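Local coordinates for protein isocitrate dehydrogenase [NAD] subunit 1, mitochondrial (Saccharomyces cerevisiae, PDB 3BLX) that forms, with a second type of subunit, the allosteric octamer that oxidises isocitrate to 2-oxoglutarate with NAD in the citric acid cycle, and also binds mitochondrial mRNA leaders, at residues 38-43 with 297-302; 110-115 with 121-126; 192-197 with 232-237; 197-202 with 209-214; 316-321 with 339-344. All blocks are in the same frame, centred on the assembly; numbering follows the deposited sequence.

Interaction 1 of 5, residues 38-43 with 297-302; sequences TIFEAE and LMLNHL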
# COMPACT_ATOMS: atom_id res chain seq x y z
N THR E 38 24.96 33.76 2.80
CA THR E 38 25.53 35.02 2.32
C THR E 38 25.95 34.97 0.84
O THR E 38 25.57 35.83 0.04
CB THR E 38 26.76 35.46 3.19
OG1 THR E 38 26.35 35.73 4.54
CG2 THR E 38 27.39 36.71 2.64
N ILE E 39 26.74 33.99 0.48
CA ILE E 39 27.07 33.80 -0.93
C ILE E 39 25.82 33.62 -1.80
O ILE E 39 25.76 34.10 -2.94
CB ILE E 39 27.96 32.60 -1.13
CG1 ILE E 39 29.27 32.77 -0.34
CG2 ILE E 39 28.22 32.37 -2.60
CD1 ILE E 39 30.19 31.55 -0.39
N PHE E 40 24.81 32.95 -1.28
CA PHE E 40 23.60 32.67 -2.06
C PHE E 40 22.77 33.92 -2.33
O PHE E 40 22.32 34.11 -3.44
CB PHE E 40 22.73 31.57 -1.42
CG PHE E 40 23.09 30.17 -1.86
CD1 PHE E 40 24.41 29.82 -2.12
CD2 PHE E 40 22.13 29.20 -1.96
CE1 PHE E 40 24.73 28.54 -2.50
CE2 PHE E 40 22.44 27.93 -2.34
CZ PHE E 40 23.74 27.59 -2.61
N GLU E 41 22.55 34.76 -1.33
CA GLU E 41 21.85 36.02 -1.54
C GLU E 41 22.63 36.93 -2.48
O GLU E 41 22.04 37.66 -3.28
CB GLU E 41 21.56 36.73 -0.21
CG GLU E 41 22.77 37.37 0.44
CD GLU E 41 22.42 38.27 1.63
OE1 GLU E 41 23.36 38.70 2.35
OE2 GLU E 41 21.21 38.53 1.85
N ALA E 42 23.96 36.88 -2.40
CA ALA E 42 24.82 37.74 -3.20
C ALA E 42 24.74 37.37 -4.66
O ALA E 42 24.90 38.21 -5.54
CB ALA E 42 26.26 37.63 -2.73
N GLU E 43 24.50 36.10 -4.92
CA GLU E 43 24.44 35.59 -6.28
C GLU E 43 22.98 35.61 -6.74
O GLU E 43 22.65 35.27 -7.87
CB GLU E 43 25.00 34.18 -6.30
CG GLU E 43 25.42 33.71 -7.65
CD GLU E 43 26.67 34.39 -8.14
OE1 GLU E 43 26.95 34.32 -9.36
OE2 GLU E 43 27.37 35.01 -7.32
N LEU E 297 27.13 20.92 -4.71
CA LEU E 297 26.57 19.60 -5.03
C LEU E 297 25.05 19.69 -5.03
O LEU E 297 24.39 19.13 -5.89
CB LEU E 297 27.01 18.55 -4.02
CG LEU E 297 28.47 18.12 -4.11
CD1 LEU E 297 28.78 16.99 -3.12
CD2 LEU E 297 28.77 17.66 -5.51
N MET E 298 24.50 20.41 -4.06
CA MET E 298 23.07 20.63 -3.97
C MET E 298 22.54 21.42 -5.18
O MET E 298 21.51 21.09 -5.74
CB MET E 298 22.69 21.33 -2.66
CG MET E 298 21.22 21.47 -2.48
SD MET E 298 20.80 22.57 -1.14
CE MET E 298 21.44 24.13 -1.78
N LEU E 299 23.26 22.46 -5.58
CA LEU E 299 22.88 23.24 -6.75
C LEU E 299 22.81 22.36 -8.00
O LEU E 299 21.81 22.38 -8.73
CB LEU E 299 23.84 24.41 -6.95
CG LEU E 299 23.74 25.55 -5.92
CD1 LEU E 299 24.85 26.55 -6.12
CD2 LEU E 299 22.39 26.24 -5.94
N ASN E 300 23.86 21.59 -8.25
CA ASN E 300 23.89 20.61 -9.33
C ASN E 300 22.63 19.74 -9.34
O ASN E 300 21.98 19.57 -10.35
CB ASN E 300 25.11 19.69 -9.20
CG ASN E 300 26.41 20.36 -9.66
OD1 ASN E 300 26.40 21.39 -10.33
ND2 ASN E 300 27.53 19.75 -9.30
N HIS E 301 22.31 19.20 -8.18
CA HIS E 301 21.17 18.33 -8.03
C HIS E 301 19.83 19.03 -8.32
O HIS E 301 18.90 18.43 -8.86
CB HIS E 301 21.14 17.80 -6.60
CG HIS E 301 20.31 16.58 -6.43
ND1 HIS E 301 19.06 16.61 -5.86
CD2 HIS E 301 20.56 15.28 -6.74
CE1 HIS E 301 18.56 15.38 -5.84
NE2 HIS E 301 19.46 14.55 -6.35
N LEU E 302 19.73 20.29 -7.94
CA LEU E 302 18.50 21.04 -8.17
C LEU E 302 18.36 21.47 -9.63
O LEU E 302 17.34 22.03 -10.01
CB LEU E 302 18.49 22.27 -7.29
CG LEU E 302 18.20 21.94 -5.85
CD1 LEU E 302 18.36 23.19 -5.01
CD2 LEU E 302 16.79 21.41 -5.75
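F40 on helix 27-42 sends its ring toward helix 289-302, where L299 and M298 receive it. The far corner of the ring carries most of the contact: F40 CZ lies 3.8 Å from L299 CD1 and 3.8 Å from L299 CD2, so the fork of the leucine spans the end of the phenylalanine. The two side chains approach from opposite directions, and L299 CD1 stands obliquely to the ring. M298 comes in beside them, its CE 4.0 Å from F40 CE2, at the ring edge and close to its plane. Its CG is anti to the backbone N (chi1 -175°), but the chain bends at chi3 (66°), and the turn delivers the terminal methyl rather than the sulfur to the aromatic edge. Everything here is apolar packing between buried side chains. The backbones stay well apart, with F40 CA and L299 CA 10.6 Å from each other, so the ring spans much of the gap. W49 meets the F40 ring with planes about 30° apart, I311 of helix 306-320 also touches it, and F269 of strand 267-269 lies against M298. Such interlocking of side chains from helices distant in sequence is in keeping with the larger domain of the isocitrate and isopropylmalate dehydrogenase fold, which is built from both the N-terminal and the C-terminal parts of the chain.

Interaction 2 of 5, residues 110-115 with 121-126; sequences FKSLKG and PDIDLI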
# COMPACT_ATOMS: atom_id res chain seq x y z
N PHE E 110 36.77 13.55 -2.01
CA PHE E 110 38.10 13.97 -1.60
C PHE E 110 38.97 14.43 -2.79
O PHE E 110 39.75 13.65 -3.33
CB PHE E 110 38.78 12.85 -0.84
CG PHE E 110 38.01 12.40 0.34
CD1 PHE E 110 37.22 11.25 0.26
CD2 PHE E 110 38.04 13.12 1.52
CE1 PHE E 110 36.50 10.81 1.35
CE2 PHE E 110 37.31 12.70 2.61
CZ PHE E 110 36.53 11.53 2.53
N LYS E 111 38.79 15.68 -3.22
CA LYS E 111 39.64 16.24 -4.25
C LYS E 111 40.63 17.22 -3.64
O LYS E 111 40.24 18.14 -2.90
CB LYS E 111 38.83 16.95 -5.33
CG LYS E 111 39.53 16.94 -6.68
CD LYS E 111 38.65 17.47 -7.78
CE LYS E 111 39.41 17.57 -9.09
NZ LYS E 111 38.60 18.24 -10.15
N SER E 112 41.91 17.03 -3.97
CA SER E 112 42.98 17.98 -3.60
C SER E 112 42.74 19.41 -4.15
O SER E 112 42.25 19.59 -5.28
CB SER E 112 44.34 17.46 -4.05
OG SER E 112 44.94 16.59 -3.10
N LEU E 113 43.07 20.42 -3.36
CA LEU E 113 42.84 21.80 -3.78
C LEU E 113 44.13 22.52 -4.18
O LEU E 113 45.18 22.31 -3.56
CB LEU E 113 42.15 22.57 -2.67
CG LEU E 113 40.68 22.20 -2.47
CD1 LEU E 113 40.43 21.91 -1.00
CD2 LEU E 113 39.78 23.31 -3.00
N LYS E 114 44.03 23.38 -5.19
CA LYS E 114 45.19 23.97 -5.84
C LYS E 114 46.18 24.65 -4.88
O LYS E 114 47.39 24.45 -5.00
CB LYS E 114 44.79 24.94 -6.96
CG LYS E 114 45.88 25.09 -8.03
CD LYS E 114 46.23 26.56 -8.30
CE LYS E 114 45.33 27.22 -9.34
NZ LYS E 114 45.77 26.94 -10.74
N GLY E 115 45.69 25.43 -3.92
CA GLY E 115 46.62 26.11 -3.04
C GLY E 115 46.78 25.57 -1.62
O GLY E 115 46.99 26.36 -0.68
N PRO E 121 50.19 14.96 -3.42
CA PRO E 121 49.49 15.89 -4.30
C PRO E 121 48.44 15.21 -5.18
O PRO E 121 48.47 13.99 -5.37
CB PRO E 121 50.62 16.43 -5.20
CG PRO E 121 51.90 15.71 -4.75
CD PRO E 121 51.48 14.52 -3.98
N ASP E 122 47.51 16.02 -5.71
CA ASP E 122 46.59 15.60 -6.77
C ASP E 122 45.80 14.34 -6.45
O ASP E 122 45.91 13.32 -7.13
CB ASP E 122 47.35 15.46 -8.09
CG ASP E 122 47.90 16.79 -8.58
OD1 ASP E 122 47.09 17.71 -8.86
OD2 ASP E 122 49.14 16.93 -8.66
N ILE E 123 45.01 14.43 -5.38
CA ILE E 123 44.19 13.30 -4.98
C ILE E 123 42.79 13.51 -5.52
O ILE E 123 42.28 14.65 -5.60
CB ILE E 123 44.19 13.15 -3.46
CG1 ILE E 123 45.53 12.56 -3.01
CG2 ILE E 123 43.05 12.26 -3.00
CD1 ILE E 123 45.76 12.65 -1.55
N ASP E 124 42.17 12.41 -5.95
CA ASP E 124 40.79 12.47 -6.41
C ASP E 124 40.01 11.18 -6.16
O ASP E 124 39.75 10.40 -7.09
CB ASP E 124 40.70 12.86 -7.88
CG ASP E 124 39.28 13.24 -8.28
OD1 ASP E 124 38.38 13.17 -7.41
OD2 ASP E 124 39.07 13.63 -9.46
N LEU E 125 39.64 10.96 -4.90
CA LEU E 125 38.82 9.79 -4.62
C LEU E 125 37.46 10.13 -4.04
O LEU E 125 37.27 11.19 -3.45
CB LEU E 125 39.57 8.75 -3.80
CG LEU E 125 40.26 9.17 -2.52
CD1 LEU E 125 39.32 9.03 -1.36
CD2 LEU E 125 41.42 8.23 -2.35
N ILE E 126 36.53 9.21 -4.24
CA ILE E 126 35.16 9.31 -3.79
C ILE E 126 34.86 8.09 -2.94
O ILE E 126 35.12 6.97 -3.37
CB ILE E 126 34.24 9.31 -4.98
CG1 ILE E 126 34.54 10.54 -5.82
CG2 ILE E 126 32.76 9.27 -4.56
CD1 ILE E 126 33.69 10.61 -7.05
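F110 turns its ring to the side of its own backbone N (chi1 -57°), and L125 places CG between its backbone N and carbonyl carbon (chi1 51°); together these torsions bring F110 CD1 and L125 CD1 to 3.5 Å, the methyl oblique to the ring. Beneath them the two residues form an antiparallel hydrogen-bonded pair, F110 N donating to L125 O at 2.8 Å and L125 N to F110 O at 3.1 Å. K111 and D124 follow as a non-hydrogen-bonded pair on the other face of the sheet. Their charges do not meet, K111 NZ being 4.7 Å from D124 OD2, and the salt bridge of D124 is with R175. Past the last bridge S112 grips I123 twice: S112 N donates to I123 O at 2.9 Å in a nearly straight bond (169°), and S112 OG accepts from I123 N at 3.1 Å. With an alanine here the N-H of I123 would probably lose its acceptor and that end of the pairing would be held by one bond fewer. I251 of helix 237-251 touches both S112 and I123. The segments thus close a beta hairpin of strands 105-111 and 124-130, in which a serine hydroxyl takes over the acceptor role of a main-chain carbonyl and carries the hydrogen bonding beyond the regular ladder.

Interaction 3 of 5, residues 192-197 with 232-237; sequences GLFRNI and VLVTPS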
# COMPACT_ATOMS: atom_id res chain seq x y z
N GLY E 192 31.60 -11.44 2.45
CA GLY E 192 31.64 -12.20 1.21
C GLY E 192 30.45 -11.83 0.33
O GLY E 192 30.60 -11.55 -0.86
N LEU E 193 29.27 -11.81 0.93
CA LEU E 193 28.06 -11.35 0.26
C LEU E 193 28.23 -9.98 -0.38
O LEU E 193 27.88 -9.76 -1.55
CB LEU E 193 26.93 -11.27 1.27
CG LEU E 193 25.52 -10.93 0.79
CD1 LEU E 193 25.02 -12.04 -0.10
CD2 LEU E 193 24.58 -10.74 1.96
N PHE E 194 28.79 -9.06 0.40
CA PHE E 194 29.07 -7.71 -0.06
C PHE E 194 29.99 -7.63 -1.29
O PHE E 194 29.62 -7.05 -2.32
CB PHE E 194 29.67 -6.88 1.08
CG PHE E 194 29.71 -5.41 0.78
CD1 PHE E 194 28.60 -4.60 1.03
CD2 PHE E 194 30.86 -4.85 0.23
CE1 PHE E 194 28.63 -3.25 0.74
CE2 PHE E 194 30.89 -3.48 -0.07
CZ PHE E 194 29.78 -2.68 0.18
N ARG E 195 31.20 -8.20 -1.18
CA ARG E 195 32.13 -8.29 -2.31
C ARG E 195 31.53 -8.96 -3.53
O ARG E 195 31.72 -8.49 -4.66
CB ARG E 195 33.37 -9.09 -1.89
CG ARG E 195 34.29 -9.44 -3.05
CD ARG E 195 35.21 -10.60 -2.68
NE ARG E 195 34.46 -11.83 -2.45
CZ ARG E 195 34.83 -12.81 -1.62
NH1 ARG E 195 35.97 -12.71 -0.93
NH2 ARG E 195 34.06 -13.89 -1.47
N ASN E 196 30.80 -10.05 -3.32
CA ASN E 196 30.20 -10.77 -4.45
C ASN E 196 29.14 -9.97 -5.16
O ASN E 196 29.19 -9.83 -6.38
CB ASN E 196 29.61 -12.10 -4.01
CG ASN E 196 30.68 -13.07 -3.61
OD1 ASN E 196 31.86 -12.91 -3.98
ND2 ASN E 196 30.29 -14.09 -2.83
N ILE E 197 28.18 -9.43 -4.39
CA ILE E 197 27.11 -8.66 -5.00
C ILE E 197 27.66 -7.48 -5.79
O ILE E 197 27.17 -7.19 -6.88
CB ILE E 197 26.10 -8.19 -3.97
CG1 ILE E 197 25.32 -9.39 -3.43
CG2 ILE E 197 25.16 -7.17 -4.60
CD1 ILE E 197 24.46 -9.08 -2.18
N VAL E 232 36.59 5.25 -7.13
CA VAL E 232 35.42 5.24 -6.29
C VAL E 232 35.50 4.06 -5.34
O VAL E 232 35.62 2.92 -5.79
CB VAL E 232 34.16 5.15 -7.13
CG1 VAL E 232 32.98 4.88 -6.25
CG2 VAL E 232 33.94 6.42 -7.91
N LEU E 233 35.48 4.32 -4.03
CA LEU E 233 35.39 3.25 -3.04
C LEU E 233 33.94 3.06 -2.53
O LEU E 233 33.28 4.04 -2.18
CB LEU E 233 36.32 3.54 -1.89
CG LEU E 233 37.79 3.64 -2.30
CD1 LEU E 233 38.68 4.01 -1.10
CD2 LEU E 233 38.19 2.31 -2.86
N VAL E 234 33.45 1.82 -2.50
CA VAL E 234 32.15 1.49 -1.90
C VAL E 234 32.35 0.59 -0.70
O VAL E 234 32.98 -0.45 -0.82
CB VAL E 234 31.27 0.68 -2.84
CG1 VAL E 234 29.82 0.88 -2.47
CG2 VAL E 234 31.52 1.08 -4.26
N THR E 235 31.83 0.97 0.46
CA THR E 235 32.06 0.19 1.66
C THR E 235 30.83 0.15 2.54
O THR E 235 29.97 1.01 2.46
CB THR E 235 33.21 0.76 2.50
OG1 THR E 235 32.78 1.96 3.14
CG2 THR E 235 34.38 1.12 1.62
N PRO E 236 30.74 -0.88 3.38
CA PRO E 236 29.73 -0.98 4.43
C PRO E 236 29.87 0.20 5.39
O PRO E 236 30.87 0.92 5.38
CB PRO E 236 30.10 -2.28 5.15
CG PRO E 236 30.85 -3.07 4.14
CD PRO E 236 31.61 -2.07 3.34
N SER E 237 28.87 0.38 6.22
CA SER E 237 28.91 1.41 7.25
C SER E 237 30.23 1.45 8.05
O SER E 237 30.82 2.52 8.23
CB SER E 237 27.74 1.20 8.20
OG SER E 237 27.63 -0.18 8.57
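The ring of F194 meets P236 with a face and V234 with an edge. P236 CD sits 3.9 Å from the ring centroid, 22° off the normal, a CH-pi contact displaced toward the rim, and P236 CG lies over the same face, nearer the middle of the ring. At the edge, in the ring plane, V234 O lies 3.8 Å from F194 CE2; the slightly positive ring hydrogens probably suit a carbonyl oxygen there, although no hydrogen bond is formed. V234 CG1 adds a longer apolar contact, 4.4 Å from F194 CZ. F194 reaches this site because CG is anti to its backbone N (chi1 -168°), which carries the ring from the helix across to the strand end. Replacing it by an alanine would probably open a gap between helix and strand and leave CD and CG of P236 without the ring they lie on.

One shell further out, T235 OG1 donates to P236 O at 3.1 Å, tying down the turn out of the strand, and S237 OG bonds to the backbone of E133 and E135. T235 also packs on R129, a probable substrate-binding residue, and the side chain of P236 is about 8 Å from that of K183, probably critical for catalysis, so the strand end that F194 packs on is probably close to the active site. V234 is hydrogen-bonded through its backbone to T179 of strand 177-182 and touches A166 of helix 156-172, while L193 on helix 190-205 packs against V154 of a neighbouring IDH2 subunit.

Interaction 4 of 5, residues 197-202 with 209-214; sequences IITEIG and IDVSSI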
# COMPACT_ATOMS: atom_id res chain seq x y z
N ILE E 197 28.18 -9.43 -4.39
CA ILE E 197 27.11 -8.66 -5.00
C ILE E 197 27.66 -7.48 -5.79
O ILE E 197 27.17 -7.19 -6.88
CB ILE E 197 26.10 -8.19 -3.97
CG1 ILE E 197 25.32 -9.39 -3.43
CG2 ILE E 197 25.16 -7.17 -4.60
CD1 ILE E 197 24.46 -9.08 -2.18
N ILE E 198 28.68 -6.80 -5.25
CA ILE E 198 29.19 -5.62 -5.94
C ILE E 198 29.83 -6.05 -7.25
O ILE E 198 29.57 -5.47 -8.29
CB ILE E 198 30.24 -4.83 -5.12
CG1 ILE E 198 29.69 -4.41 -3.75
CG2 ILE E 198 30.67 -3.58 -5.90
CD1 ILE E 198 28.73 -3.29 -3.81
N THR E 199 30.67 -7.08 -7.21
CA THR E 199 31.36 -7.52 -8.42
C THR E 199 30.39 -8.11 -9.48
O THR E 199 30.62 -7.94 -10.67
CB THR E 199 32.55 -8.50 -8.14
OG1 THR E 199 32.06 -9.78 -7.75
CG2 THR E 199 33.46 -7.95 -7.04
N GLU E 200 29.31 -8.78 -9.05
CA GLU E 200 28.34 -9.31 -10.01
C GLU E 200 27.55 -8.21 -10.69
O GLU E 200 27.36 -8.23 -11.90
CB GLU E 200 27.35 -10.29 -9.35
CG GLU E 200 27.97 -11.59 -8.79
CD GLU E 200 27.04 -12.32 -7.81
OE1 GLU E 200 25.84 -11.91 -7.69
OE2 GLU E 200 27.51 -13.29 -7.17
N ILE E 201 27.07 -7.26 -9.91
CA ILE E 201 26.31 -6.15 -10.46
C ILE E 201 27.19 -5.34 -11.40
O ILE E 201 26.71 -4.71 -12.35
CB ILE E 201 25.74 -5.28 -9.35
CG1 ILE E 201 24.68 -6.09 -8.59
CG2 ILE E 201 25.19 -3.97 -9.92
CD1 ILE E 201 23.56 -5.25 -8.00
N GLY E 202 28.49 -5.39 -11.15
CA GLY E 202 29.47 -4.74 -12.00
C GLY E 202 29.59 -5.37 -13.38
O GLY E 202 29.49 -4.68 -14.41
N ILE E 209 32.63 -0.23 -16.65
CA ILE E 209 33.28 0.16 -15.41
C ILE E 209 34.06 -0.99 -14.77
O ILE E 209 33.54 -2.10 -14.59
CB ILE E 209 32.26 0.74 -14.41
CG1 ILE E 209 31.69 2.03 -14.97
CG2 ILE E 209 32.93 0.99 -13.07
CD1 ILE E 209 30.59 2.60 -14.13
N ASP E 210 35.31 -0.72 -14.43
CA ASP E 210 36.18 -1.70 -13.78
C ASP E 210 35.78 -1.93 -12.34
O ASP E 210 35.84 -1.01 -11.52
CB ASP E 210 37.64 -1.23 -13.81
CG ASP E 210 38.30 -1.40 -15.17
OD1 ASP E 210 37.58 -1.64 -16.17
OD2 ASP E 210 39.54 -1.28 -15.24
N VAL E 211 35.40 -3.16 -12.03
CA VAL E 211 35.12 -3.54 -10.65
C VAL E 211 36.35 -4.21 -10.03
O VAL E 211 37.13 -4.81 -10.73
CB VAL E 211 33.99 -4.55 -10.58
CG1 VAL E 211 33.32 -4.46 -9.22
CG2 VAL E 211 32.98 -4.30 -11.70
N SER E 212 36.50 -4.10 -8.72
CA SER E 212 37.63 -4.72 -8.04
C SER E 212 37.33 -4.84 -6.56
O SER E 212 36.31 -4.35 -6.09
CB SER E 212 38.92 -3.92 -8.28
OG SER E 212 38.66 -2.52 -8.43
N SER E 213 38.21 -5.48 -5.82
CA SER E 213 37.96 -5.74 -4.42
C SER E 213 39.25 -5.53 -3.66
O SER E 213 40.36 -5.73 -4.19
CB SER E 213 37.50 -7.19 -4.18
OG SER E 213 36.35 -7.49 -4.95
N ILE E 214 39.11 -5.15 -2.40
CA ILE E 214 40.27 -4.99 -1.58
C ILE E 214 39.87 -5.19 -0.14
O ILE E 214 38.82 -4.72 0.30
CB ILE E 214 40.91 -3.61 -1.83
CG1 ILE E 214 42.28 -3.49 -1.13
CG2 ILE E 214 39.94 -2.48 -1.45
CD1 ILE E 214 43.07 -2.29 -1.63
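V211 points its CB at helix 190-205 and divides its two methyls between neighbouring turns. From CB, one branch runs to CG1, anti to the backbone N (chi1 -155°). CG1 settles 3.7 Å from T199 CA, with I198 O at 4.0 Å from V211 CG1 and the side-chain methyl I198 CG2 a little farther off. The other branch, CG2, drops onto G202, where V211 CG2 is 3.6 Å from G202 CA. A CB at G202 would point toward this methyl and collide with it, so the bare alpha carbon is what lets the strand come so near. Beyond the valine, T199 CG2 touches S213 OG at 3.6 Å, a polar atom beside a methyl, and the side chains of T199 and V211 cross at about a right angle. The hydroxyl of T199 is turned back to its own helix and bonds to N196 O, which keeps its methyl, not its oxygen, on the strand side.

Helix 197-202 and strand 210-214 run nearly antiparallel, 168° between their directions, with axes 8.1 Å apart at closest approach. They are the second half of a beta-alpha-beta unit: strand 177-182 precedes the helix, and strand 210-215 lies parallel to that strand in the sheet, D210, S212 and I214 supplying the backbone bonds. S213 also touches H182 of strand 177-182. No hydrogen bond crosses between 197-202 and 209-214, so helix and strand are joined by methyls packed on backbone and side chain, while S212 OG bonds to T179 of strand 177-182.

Interaction 5 of 5, residues 316-321 with 339-344; sequences HETIAE and TNEIIN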
# COMPACT_ATOMS: atom_id res chain seq x y z
N HIS E 316 37.68 27.94 -5.40
CA HIS E 316 38.94 27.33 -5.80
C HIS E 316 40.01 28.39 -6.06
O HIS E 316 41.18 28.21 -5.73
CB HIS E 316 38.75 26.46 -7.03
CG HIS E 316 37.99 25.21 -6.76
ND1 HIS E 316 38.34 24.33 -5.76
CD2 HIS E 316 36.90 24.67 -7.36
CE1 HIS E 316 37.50 23.31 -5.75
NE2 HIS E 316 36.62 23.50 -6.72
N GLU E 317 39.58 29.50 -6.66
CA GLU E 317 40.44 30.62 -7.00
C GLU E 317 40.88 31.31 -5.72
O GLU E 317 42.06 31.58 -5.53
CB GLU E 317 39.67 31.61 -7.88
CG GLU E 317 40.52 32.56 -8.71
CD GLU E 317 39.69 33.32 -9.74
OE1 GLU E 317 39.05 32.66 -10.60
OE2 GLU E 317 39.68 34.57 -9.69
N THR E 318 39.92 31.59 -4.84
CA THR E 318 40.24 32.22 -3.57
C THR E 318 41.25 31.42 -2.73
O THR E 318 42.14 32.01 -2.12
CB THR E 318 39.00 32.47 -2.74
OG1 THR E 318 38.13 33.37 -3.43
CG2 THR E 318 39.37 33.07 -1.38
N ILE E 319 41.13 30.10 -2.69
CA ILE E 319 42.06 29.33 -1.88
C ILE E 319 43.39 29.10 -2.62
O ILE E 319 44.44 28.91 -1.99
CB ILE E 319 41.45 27.98 -1.26
CG1 ILE E 319 41.85 26.76 -2.07
CG2 ILE E 319 39.95 28.03 -1.02
CD1 ILE E 319 43.10 26.10 -1.52
N ALA E 320 43.36 29.16 -3.95
CA ALA E 320 44.60 29.04 -4.74
C ALA E 320 45.61 30.18 -4.47
O ALA E 320 46.81 29.94 -4.39
CB ALA E 320 44.28 28.95 -6.21
N GLU E 321 45.10 31.41 -4.36
CA GLU E 321 45.91 32.54 -3.93
C GLU E 321 45.89 32.63 -2.41
O GLU E 321 44.85 32.95 -1.82
CB GLU E 321 45.33 33.84 -4.50
CG GLU E 321 44.88 33.73 -5.95
CD GLU E 321 43.81 34.75 -6.30
OE1 GLU E 321 43.33 35.48 -5.38
OE2 GLU E 321 43.45 34.81 -7.51
N THR E 339 34.66 34.47 3.14
CA THR E 339 33.38 34.55 2.46
C THR E 339 33.33 35.80 1.58
O THR E 339 32.98 35.71 0.39
CB THR E 339 32.20 34.61 3.44
OG1 THR E 339 32.20 33.44 4.27
CG2 THR E 339 30.89 34.68 2.69
N ASN E 340 33.68 36.95 2.17
CA ASN E 340 33.66 38.21 1.44
C ASN E 340 34.59 38.25 0.21
O ASN E 340 34.23 38.83 -0.81
CB ASN E 340 33.92 39.37 2.39
CG ASN E 340 32.78 39.59 3.36
OD1 ASN E 340 31.63 39.26 3.07
ND2 ASN E 340 33.10 40.15 4.54
N GLU E 341 35.76 37.62 0.32
CA GLU E 341 36.67 37.48 -0.80
C GLU E 341 36.03 36.67 -1.93
O GLU E 341 36.20 36.99 -3.11
CB GLU E 341 37.98 36.79 -0.37
CG GLU E 341 39.29 37.51 -0.80
CD GLU E 341 39.43 37.80 -2.30
OE1 GLU E 341 40.08 37.00 -3.01
OE2 GLU E 341 38.93 38.86 -2.77
N ILE E 342 35.31 35.62 -1.57
CA ILE E 342 34.64 34.79 -2.56
C ILE E 342 33.54 35.58 -3.26
O ILE E 342 33.47 35.60 -4.48
CB ILE E 342 34.06 33.51 -1.93
CG1 ILE E 342 35.18 32.52 -1.60
CG2 ILE E 342 33.06 32.84 -2.86
CD1 ILE E 342 34.76 31.45 -0.61
N ILE E 343 32.69 36.24 -2.48
CA ILE E 343 31.64 37.08 -3.01
C ILE E 343 32.22 38.16 -3.92
O ILE E 343 31.60 38.54 -4.92
CB ILE E 343 30.86 37.74 -1.88
CG1 ILE E 343 30.11 36.68 -1.08
CG2 ILE E 343 29.89 38.78 -2.44
CD1 ILE E 343 29.37 37.23 0.12
N ASN E 344 33.41 38.64 -3.57
CA ASN E 344 34.09 39.67 -4.34
C ASN E 344 34.52 39.20 -5.73
O ASN E 344 34.36 39.92 -6.71
CB ASN E 344 35.29 40.23 -3.55
CG ASN E 344 36.02 41.33 -4.30
OD1 ASN E 344 35.46 42.40 -4.53
ND2 ASN E 344 37.29 41.08 -4.68
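T318 and I342 make the close side of this helix pair, their CA atoms 6.2 Å apart. T318 OG1 rests 3.6 Å from I342 CG1, and T318 CB is 4.0 Å from the same carbon, the two side chains crossing at about a right angle. The hydroxyl is not left to seek a partner across the gap: it bonds to A314 O one turn back in its own helix, so the oxygen meets the isoleucine only as packing. With CG2 anti to the backbone N, the threonine methyl turns to the other neighbour, T318 CG2 lying 4.1 Å from E341 CB. F338 also touches T318, and A314 and V315 touch I342.

The helices involved, 306-320 and 335-347, are the last two of the chain and belong to the larger domain of the isocitrate dehydrogenase fold. The second of them also covers helix 27-42, where I343 and T339 touch T38, and I343 meets K13 of another copy of this subunit.

Toward solvent the contact loosens. E321, the first residue to leave the helical backbone angles, brings OE1 only to 4.3 Å from E341 OE1, two like charges that are probably eased by K345, whose NZ forms a salt bridge with E321 OE2. The E341 chain bends at chi2 (-54°), and its OE2 takes a weak hydrogen bond from N344 ND2 at 3.4 Å. H324, from the loop between the helices, leans on E341.

In the fold
From the N terminus, interaction 1 opens at 38-43 and closes only at 297-302, so interactions 2, 3 and 4 all fall within its span. Interaction 2 closes the hairpin of strands 105-111 and 124-130. Interaction 3 then spans 192-197 to 232-237 and encloses interaction 4, with which it shares I197 and helix 190-205; no two loops cross. Interaction 5 follows in series, after interaction 1 has closed. Interactions 2 and 3 meet in the sheet, where I126 and L233 are hydrogen-bonded. At the other end, 339-344 packs on 38-43 and 316-321 on 110-115, joining the C-terminal helices to the N-terminal helix and the hairpin. Interactions 1 and 3 lie about 33 Å apart between centres.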